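Local coordinates for protein 3-hydroxyacyl-CoA dehydrogenase (Brucella suis, PDB 4O5O) that probably oxidises 3-hydroxyacyl-CoA thioesters reversibly to 3-ketoacyl-CoA with a nicotinamide cofactor, as a member of the short-chain dehydrogenase family, at residues A27-M32 / A232-L237; V45-G50 / A61-T66. All blocks are in the same frame, centred on the assembly; numbering follows the deposited sequence. Where two conformers were deposited one is given.

Interaction 1: A27-M32 / A232-L237; sequences AAVSKM and AEYAAL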
ATOM      1  N   ALA B  27     -22.602   4.006  17.786  1.00  8.24           N
ATOM      2  CA  ALA B  27     -23.823   3.448  18.408  1.00  9.58           C
ATOM      3  C   ALA B  27     -23.880   1.924  18.223  1.00  8.25           C
ATOM      4  O   ALA B  27     -24.257   1.178  19.145  1.00  8.75           O
ATOM      5  CB  ALA B  27     -25.078   4.099  17.853  1.00  9.75           C
ATOM      6  N   ALA B  28     -23.464   1.450  17.055  1.00  7.38           N
ATOM      7  CA  ALA B  28     -23.486   0.015  16.770  1.00  8.71           C
ATOM      8  C   ALA B  28     -22.453  -0.721  17.619  1.00  8.52           C
ATOM      9  O   ALA B  28     -22.706  -1.820  18.123  1.00  8.83           O
ATOM     10  CB  ALA B  28     -23.258  -0.236  15.298  1.00  9.42           C
ATOM     11  N   VAL B  29     -21.278  -0.122  17.803  1.00  7.93           N
ATOM     12  CA  VAL B  29     -20.271  -0.724  18.673  1.00  7.36           C
ATOM     13  C   VAL B  29     -20.800  -0.790  20.103  1.00  7.76           C
ATOM     14  O   VAL B  29     -20.621  -1.804  20.786  1.00  8.73           O
ATOM     15  CB  VAL B  29     -18.914   0.016  18.611  1.00  7.66           C
ATOM     16  CG1 VAL B  29     -17.903  -0.646  19.540  1.00  9.08           C
ATOM     17  CG2 VAL B  29     -18.378  -0.017  17.196  1.00  8.38           C
ATOM     18  N   SER B  30     -21.462   0.262  20.553  1.00  8.06           N
ATOM     19  CA  SER B  30     -21.969   0.315  21.912  0.50  8.22           C
ATOM     20  C   SER B  30     -23.010  -0.797  22.129  1.00  9.72           C
ATOM     21  O   SER B  30     -23.008  -1.478  23.148  1.00 10.52           O
ATOM     22  CB  SER B  30     -22.589   1.698  22.167  0.50  5.95           C
ATOM     23  OG  SER B  30     -21.633   2.741  22.051  0.50  4.23           O
ATOM     24  N   LYS B  31     -23.883  -0.993  21.143  1.00  8.96           N
ATOM     25  CA  LYS B  31     -24.937  -2.042  21.231  1.00  9.82           C
ATOM     26  C   LYS B  31     -24.281  -3.432  21.254  1.00  9.48           C
ATOM     27  O   LYS B  31     -24.631  -4.296  22.069  1.00 11.48           O
ATOM     28  CB  LYS B  31     -25.929  -1.900  20.077  1.00 10.86           C
ATOM     29  CG  LYS B  31     -27.050  -2.925  20.043  1.00 17.98           C
ATOM     30  CD  LYS B  31     -28.025  -2.705  18.882  1.00 21.45           C
ATOM     31  CE  LYS B  31     -29.121  -3.787  18.845  1.00 31.19           C
ATOM     32  NZ  LYS B  31     -30.182  -3.539  17.826  1.00 43.79           N
ATOM     33  N   MET B  32     -23.328  -3.653  20.351  1.00  9.68           N
ATOM     34  CA  MET B  32     -22.603  -4.915  20.298  1.00 10.75           C
ATOM     35  C   MET B  32     -21.936  -5.235  21.641  1.00 10.53           C
ATOM     36  O   MET B  32     -22.058  -6.353  22.164  1.00 12.55           O
ATOM     37  CB  MET B  32     -21.544  -4.841  19.195  1.00 10.67           C
ATOM     38  CG  MET B  32     -20.623  -6.046  19.068  1.00 11.01           C
ATOM     39  SD  MET B  32     -19.262  -6.140  20.242  1.00 11.79           S
ATOM     40  CE  MET B  32     -18.301  -4.710  19.798  1.00 11.14           C
ATOM     41  N   ALA B 232     -23.722  -2.646  12.253  1.00  8.33           N
ATOM     42  CA  ALA B 232     -23.457  -3.861  13.047  1.00  7.96           C
ATOM     43  C   ALA B 232     -22.308  -4.700  12.446  1.00  7.98           C
ATOM     44  O   ALA B 232     -21.641  -5.442  13.164  1.00  9.13           O
ATOM     45  CB  ALA B 232     -24.705  -4.724  13.152  1.00 10.86           C
ATOM     46  N   GLU B 233     -22.113  -4.619  11.121  1.00  7.21           N
ATOM     47  CA  GLU B 233     -20.991  -5.340  10.484  1.00  7.87           C
ATOM     48  C   GLU B 233     -19.625  -4.741  10.862  1.00  6.87           C
ATOM     49  O   GLU B 233     -18.629  -5.454  11.017  1.00  7.23           O
ATOM     50  CB  GLU B 233     -21.181  -5.381   8.962  1.00  8.26           C
ATOM     51  CG  GLU B 233     -22.401  -6.192   8.555  1.00 10.04           C
ATOM     52  CD  GLU B 233     -22.763  -6.088   7.082  1.00 10.92           C
ATOM     53  OE1 GLU B 233     -23.035  -4.956   6.598  1.00 11.07           O
ATOM     54  OE2 GLU B 233     -22.796  -7.159   6.404  1.00 12.76           O
ATOM     55  N   TYR B 234     -19.604  -3.418  11.019  1.00  6.17           N
ATOM     56  CA  TYR B 234     -18.402  -2.740  11.506  1.00  6.49           C
ATOM     57  C   TYR B 234     -18.163  -3.194  12.953  1.00  6.79           C
ATOM     58  O   TYR B 234     -17.049  -3.525  13.355  1.00  6.97           O
ATOM     59  CB  TYR B 234     -18.584  -1.212  11.399  1.00  7.67           C
ATOM     60  CG  TYR B 234     -17.534  -0.405  12.104  1.00  8.63           C
ATOM     61  CD1 TYR B 234     -17.686  -0.083  13.440  1.00 10.03           C
ATOM     62  CD2 TYR B 234     -16.371   0.005  11.465  1.00  8.07           C
ATOM     63  CE1 TYR B 234     -16.729   0.612  14.124  1.00 10.18           C
ATOM     64  CE2 TYR B 234     -15.382   0.712  12.166  1.00  8.47           C
ATOM     65  CZ  TYR B 234     -15.595   1.018  13.498  1.00  8.20           C
ATOM     66  OH  TYR B 234     -14.677   1.707  14.269  1.00 11.41           O
ATOM     67  N   ALA B 235     -19.222  -3.168  13.748  1.00  6.99           N
ATOM     68  CA  ALA B 235     -19.115  -3.589  15.151  1.00  6.06           C
ATOM     69  C   ALA B 235     -18.671  -5.043  15.287  1.00  6.38           C
ATOM     70  O   ALA B 235     -17.948  -5.381  16.234  1.00  6.78           O
ATOM     71  CB  ALA B 235     -20.432  -3.373  15.890  1.00  8.13           C
ATOM     72  N   ALA B 236     -19.100  -5.907  14.360  1.00  6.20           N
ATOM     73  CA  ALA B 236     -18.656  -7.308  14.369  1.00  7.07           C
ATOM     74  C   ALA B 236     -17.148  -7.435  14.146  1.00  7.31           C
ATOM     75  O   ALA B 236     -16.478  -8.244  14.795  1.00  6.90           O
ATOM     76  CB  ALA B 236     -19.417  -8.096  13.314  1.00  8.03           C
ATOM     77  N   LEU B 237     -16.595  -6.606  13.258  1.00  7.09           N
ATOM     78  CA  LEU B 237     -15.151  -6.598  13.058  1.00  6.86           C
ATOM     79  C   LEU B 237     -14.434  -6.075  14.305  1.00  6.66           C
ATOM     80  O   LEU B 237     -13.387  -6.593  14.694  1.00  6.65           O
ATOM     81  CB  LEU B 237     -14.797  -5.822  11.788  1.00  5.88           C
ATOM     82  CG  LEU B 237     -13.292  -5.731  11.480  1.00  6.01           C
ATOM     83  CD1 LEU B 237     -12.667  -7.129  11.388  1.00  7.43           C
ATOM     84  CD2 LEU B 237     -13.011  -4.927  10.218  1.00  6.14           C
TER
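The methyl group of A235 points into helix 27-32 and is met there by A28, V29 and M32, three residues of neighbouring turns, A28 and M32 one turn apart with V29 next to A28. A235 CB lies 3.5 Å from A28 O and 3.8 Å from V29 CA, so it rests on the main chain itself, with M32 CB beside it, also at 3.8 Å. Small residues make this possible: the short segments approach to 8.1 Å between axes, at a crossing angle of -58°, and A28 adds its own CB at 3.9 Å from A232 N. No hydrogen bond crosses the interface; van der Waals packing alone joins the two helices here.

Two longer side chains frame the alanines. V29 has CG1 anti to the backbone N, which leaves CG2, beside that N, to meet Y234. This methyl, V29 CG2, approaches the ring in its plane and touches Y234 CE1 at 3.5 Å; it is therefore an edge contact and not one over the ring face. M32 folds instead of extending: bends at chi2 (-80°) and chi3 (-64°) bring M32 CE to 3.6 Å from A235 O.

The polar end of Y234 passes beyond the contact to T154 OG1, with which its OH is hydrogen-bonded. The ring also packs on I197 and P199 of strand 192-199 and on L254 of strand 251-254, while V29 and M32 reach further along helix 231-243 to V238. Helix 24-35, the first of the Rossmann-type fold, is thus packed against the helix that precedes the last strand of the parallel sheet.

Interaction 2: V45-G50 / A61-T66; sequences VNAEAG and ARFQRT. With EDO (1,2-ethanediol), chain E.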
ATOM      1  N   VAL B  45     -20.399  14.503  21.170  1.00  8.58           N
ATOM      2  CA  VAL B  45     -20.828  15.906  21.365  1.00 10.39           C
ATOM      3  C   VAL B  45     -22.332  16.076  21.355  1.00 10.34           C
ATOM      4  O   VAL B  45     -22.845  17.079  21.848  1.00 13.40           O
ATOM      5  CB  VAL B  45     -20.273  16.913  20.338  1.00 13.84           C
ATOM      6  CG1 VAL B  45     -18.882  17.324  20.722  1.00 16.23           C
ATOM      7  CG2 VAL B  45     -20.362  16.393  18.918  1.00 13.87           C
ATOM      8  N   ASN B  46     -23.036  15.113  20.793  1.00 10.43           N
ATOM      9  CA  ASN B  46     -24.490  15.216  20.692  1.00 11.23           C
ATOM     10  C   ASN B  46     -25.107  14.645  21.967  1.00 10.49           C
ATOM     11  O   ASN B  46     -25.269  13.421  22.095  1.00 13.27           O
ATOM     12  CB  ASN B  46     -24.940  14.484  19.425  1.00 13.38           C
ATOM     13  CG  ASN B  46     -26.432  14.568  19.164  1.00 15.36           C
ATOM     14  OD1 ASN B  46     -27.263  14.839  20.051  1.00 15.18           O
ATOM     15  ND2 ASN B  46     -26.787  14.291  17.913  1.00 20.44           N
ATOM     16  N   ALA B  47     -25.416  15.531  22.920  1.00 11.82           N
ATOM     17  CA  ALA B  47     -26.009  15.095  24.172  1.00 13.42           C
ATOM     18  C   ALA B  47     -27.327  14.377  24.034  1.00 13.77           C
ATOM     19  O   ALA B  47     -27.564  13.394  24.718  1.00 14.09           O
ATOM     20  CB  ALA B  47     -26.162  16.263  25.140  1.00 15.63           C
ATOM     21  N   GLU B  48     -28.197  14.886  23.184  1.00 14.31           N
ATOM     22  CA  GLU B  48     -29.508  14.267  23.002  1.00 16.44           C
ATOM     23  C   GLU B  48     -29.355  12.808  22.558  1.00 12.20           C
ATOM     24  O   GLU B  48     -29.994  11.891  23.120  1.00 14.86           O
ATOM     25  CB  GLU B  48     -30.332  15.073  21.984  1.00 20.86           C
ATOM     26  CG  GLU B  48     -31.742  14.557  21.704  1.00 27.20           C
ATOM     27  CD  GLU B  48     -32.541  15.487  20.802  1.00 38.32           C
ATOM     28  OE1 GLU B  48     -32.125  15.715  19.641  1.00 45.40           O
ATOM     29  OE2 GLU B  48     -33.592  15.992  21.255  1.00 47.31           O
ATOM     30  N   ALA B  49     -28.502  12.584  21.557  1.00 12.64           N
ATOM     31  CA  ALA B  49     -28.343  11.243  20.988  1.00 12.82           C
ATOM     32  C   ALA B  49     -27.630  10.327  21.957  1.00 11.41           C
ATOM     33  O   ALA B  49     -27.984   9.167  22.111  1.00 14.80           O
ATOM     34  CB  ALA B  49     -27.598  11.309  19.667  1.00 15.55           C
ATOM     35  N   GLY B  50     -26.621  10.864  22.619  1.00 11.63           N
ATOM     36  CA  GLY B  50     -25.847  10.084  23.573  1.00 11.16           C
ATOM     37  C   GLY B  50     -26.651   9.662  24.793  1.00 11.41           C
ATOM     38  O   GLY B  50     -26.581   8.509  25.221  1.00 11.79           O
ATOM     39  N   ALA B  61     -24.483   0.796  30.556  1.00 11.07           N
ATOM     40  CA  ALA B  61     -24.048   1.940  29.771  1.00 11.89           C
ATOM     41  C   ALA B  61     -24.079   3.244  30.575  1.00 11.40           C
ATOM     42  O   ALA B  61     -24.930   3.443  31.453  1.00 14.44           O
ATOM     43  CB  ALA B  61     -24.891   2.082  28.513  1.00 13.11           C
ATOM     44  N   ARG B  62     -23.138   4.134  30.257  1.00 10.23           N
ATOM     45  CA  ARG B  62     -23.148   5.519  30.721  1.00 11.49           C
ATOM     46  C   ARG B  62     -22.825   6.420  29.542  1.00 10.06           C
ATOM     47  O   ARG B  62     -22.138   6.002  28.617  1.00 13.00           O
ATOM     48  CB  ARG B  62     -22.084   5.742  31.808  1.00 12.53           C
ATOM     49  CG  ARG B  62     -22.165   4.862  33.041  1.00 14.56           C
ATOM     50  CD  ARG B  62     -23.307   5.224  33.988  1.00 18.26           C
ATOM     51  NE  ARG B  62     -23.216   4.395  35.190  1.00 20.04           N
ATOM     52  CZ  ARG B  62     -23.651   3.137  35.283  1.00 17.21           C
ATOM     53  NH1 ARG B  62     -24.266   2.547  34.266  1.00 20.44           N
ATOM     54  NH2 ARG B  62     -23.463   2.457  36.404  1.00 26.42           N
ATOM     55  N   PHE B  63     -23.281   7.660  29.575  1.00  9.91           N
ATOM     56  CA  PHE B  63     -22.930   8.679  28.606  1.00  8.52           C
ATOM     57  C   PHE B  63     -22.248   9.869  29.266  1.00  9.35           C
ATOM     58  O   PHE B  63     -22.631  10.306  30.359  1.00 11.02           O
ATOM     59  CB  PHE B  63     -24.198   9.202  27.905  1.00 10.61           C
ATOM     60  CG  PHE B  63     -23.942  10.386  26.997  1.00  9.35           C
ATOM     61  CD1 PHE B  63     -23.182  10.237  25.848  1.00 10.49           C
ATOM     62  CD2 PHE B  63     -24.434  11.647  27.302  1.00 12.28           C
ATOM     63  CE1 PHE B  63     -22.904  11.320  25.016  1.00 11.39           C
ATOM     64  CE2 PHE B  63     -24.184  12.740  26.473  1.00 12.81           C
ATOM     65  CZ  PHE B  63     -23.414  12.577  25.316  1.00 12.89           C
ATOM     66  N   GLN B  64     -21.227  10.393  28.598  1.00 10.49           N
ATOM     67  CA  GLN B  64     -20.663  11.703  28.945  1.00  9.78           C
ATOM     68  C   GLN B  64     -20.430  12.520  27.694  1.00  9.78           C
ATOM     69  O   GLN B  64     -19.700  12.106  26.790  1.00 10.18           O
ATOM     70  CB  GLN B  64     -19.342  11.584  29.701  1.00 12.19           C
ATOM     71  CG  GLN B  64     -18.717  12.949  30.025  1.00 13.67           C
ATOM     72  CD  GLN B  64     -19.589  13.929  30.815  1.00 16.94           C
ATOM     73  OE1 GLN B  64     -19.764  15.109  30.442  1.00 18.93           O
ATOM     74  NE2 GLN B  64     -20.106  13.470  31.903  1.00 14.01           N
ATOM     75  N   ARG B  65     -21.000  13.714  27.672  1.00  9.34           N
ATOM     76  CA  ARG B  65     -20.857  14.614  26.558  1.00  9.98           C
ATOM     77  C   ARG B  65     -19.395  15.035  26.529  1.00 10.11           C
ATOM     78  O   ARG B  65     -18.864  15.484  27.542  1.00 10.45           O
ATOM     79  CB  ARG B  65     -21.800  15.807  26.729  1.00  9.60           C
ATOM     80  CG  ARG B  65     -22.022  16.633  25.479  1.00  9.97           C
ATOM     81  CD  ARG B  65     -20.910  17.605  25.167  1.00 11.98           C
ATOM     82  NE  ARG B  65     -21.279  18.462  24.041  1.00 12.06           N
ATOM     83  CZ  ARG B  65     -20.567  19.491  23.587  1.00 10.81           C
ATOM     84  NH1 ARG B  65     -19.392  19.804  24.112  1.00 14.05           N
ATOM     85  NH2 ARG B  65     -21.040  20.201  22.559  1.00 14.80           N
ATOM     86  N   THR B  66     -18.770  14.908  25.348  1.00  9.52           N
ATOM     87  CA  THR B  66     -17.316  15.012  25.220  1.00 11.33           C
ATOM     88  C   THR B  66     -16.964  15.559  23.851  1.00  9.78           C
ATOM     89  O   THR B  66     -17.439  15.021  22.865  1.00 10.63           O
ATOM     90  CB  THR B  66     -16.697  13.604  25.310  1.00 11.48           C
ATOM     91  OG1 THR B  66     -17.019  13.003  26.574  1.00 11.55           O
ATOM     92  CG2 THR B  66     -15.154  13.627  25.188  1.00 10.76           C
TER
HETATM   93  C1  EDO E 302     -25.911  18.542  21.728  1.00 29.19           C
HETATM   94  O1  EDO E 302     -25.116  18.909  22.874  1.00 29.98           O
HETATM   95  C2  EDO E 302     -27.407  18.760  21.930  1.00 31.51           C
HETATM   96  O2  EDO E 302     -28.083  17.518  22.116  1.00 29.79           O
HETATM   97  O   HOH W   1     -23.364  19.736  20.697  1.00 23.43           O
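The carbonyl oxygen V45 O is gripped by three donors: the side chain of R65, a water and a 1,2-ethanediol probably left from crystallisation. R65 NE donates to V45 O at 3.0 Å through a bent bond (N-H...O 139°), with V45 O tilted 31° from the guanidinium plane. The water donates a hydrogen bond to V45 O and accepts one from R65 NH2, bridging the two residues, and the diol donates through O1 to V45 O at 3.1 Å. Above the guanidinium, V45 CG1 sits over the centre of one face, 4.0 Å from R65 CZ, so V45 meets the arginine with a methyl as well as with its carbonyl.

N46 caps the helix that follows: N46 OD1 accepts from A49 N at 3.0 Å, with the donor above the carbonyl plane. E48 N donates to the other diol oxygen, O2, at 2.8 Å, near the same helix start.

Deeper in, the F63 ring lies against the first turn of the helix. G50 CA stands over one face, 3.6 Å from the centroid of the F63 ring and 20° off the normal, in a CH-pi contact. Having no side chain, G50 can bring its backbone right against the ring. A47 CA approaches obliquely, 3.8 Å from F63 CE2, and across the opposite face lies the backbone R65 N. A54 and E51 of the same helix, with L42 and D44 of the adjacent strand, also touch F63. The whole is a beta-alpha-beta crossover of strands 39-44 and 61-65 through helix 47-57, a building unit of the Rossmann-type fold of short-chain dehydrogenases.

Overall arrangement
Both interactions belong to one Rossmann-type fold, yet no secondary-structure element is shared between them. Interaction 1 brings together helices far apart in sequence, whereas interaction 2 is local, joining a helix start to the strand that follows it, and the whole of it falls within the stretch of chain between 27-32 and 232-237. Their centres lie about 17 Å apart and their nearest atoms about 7 Å, without touching. The first is the more interior, held without a cross-bond by side chains packed on each other and on backbone; the second, at one outer strand of the sheet, combines a ring packed on backbone with a polar fringe where an arginine, water and diol share a carbonyl.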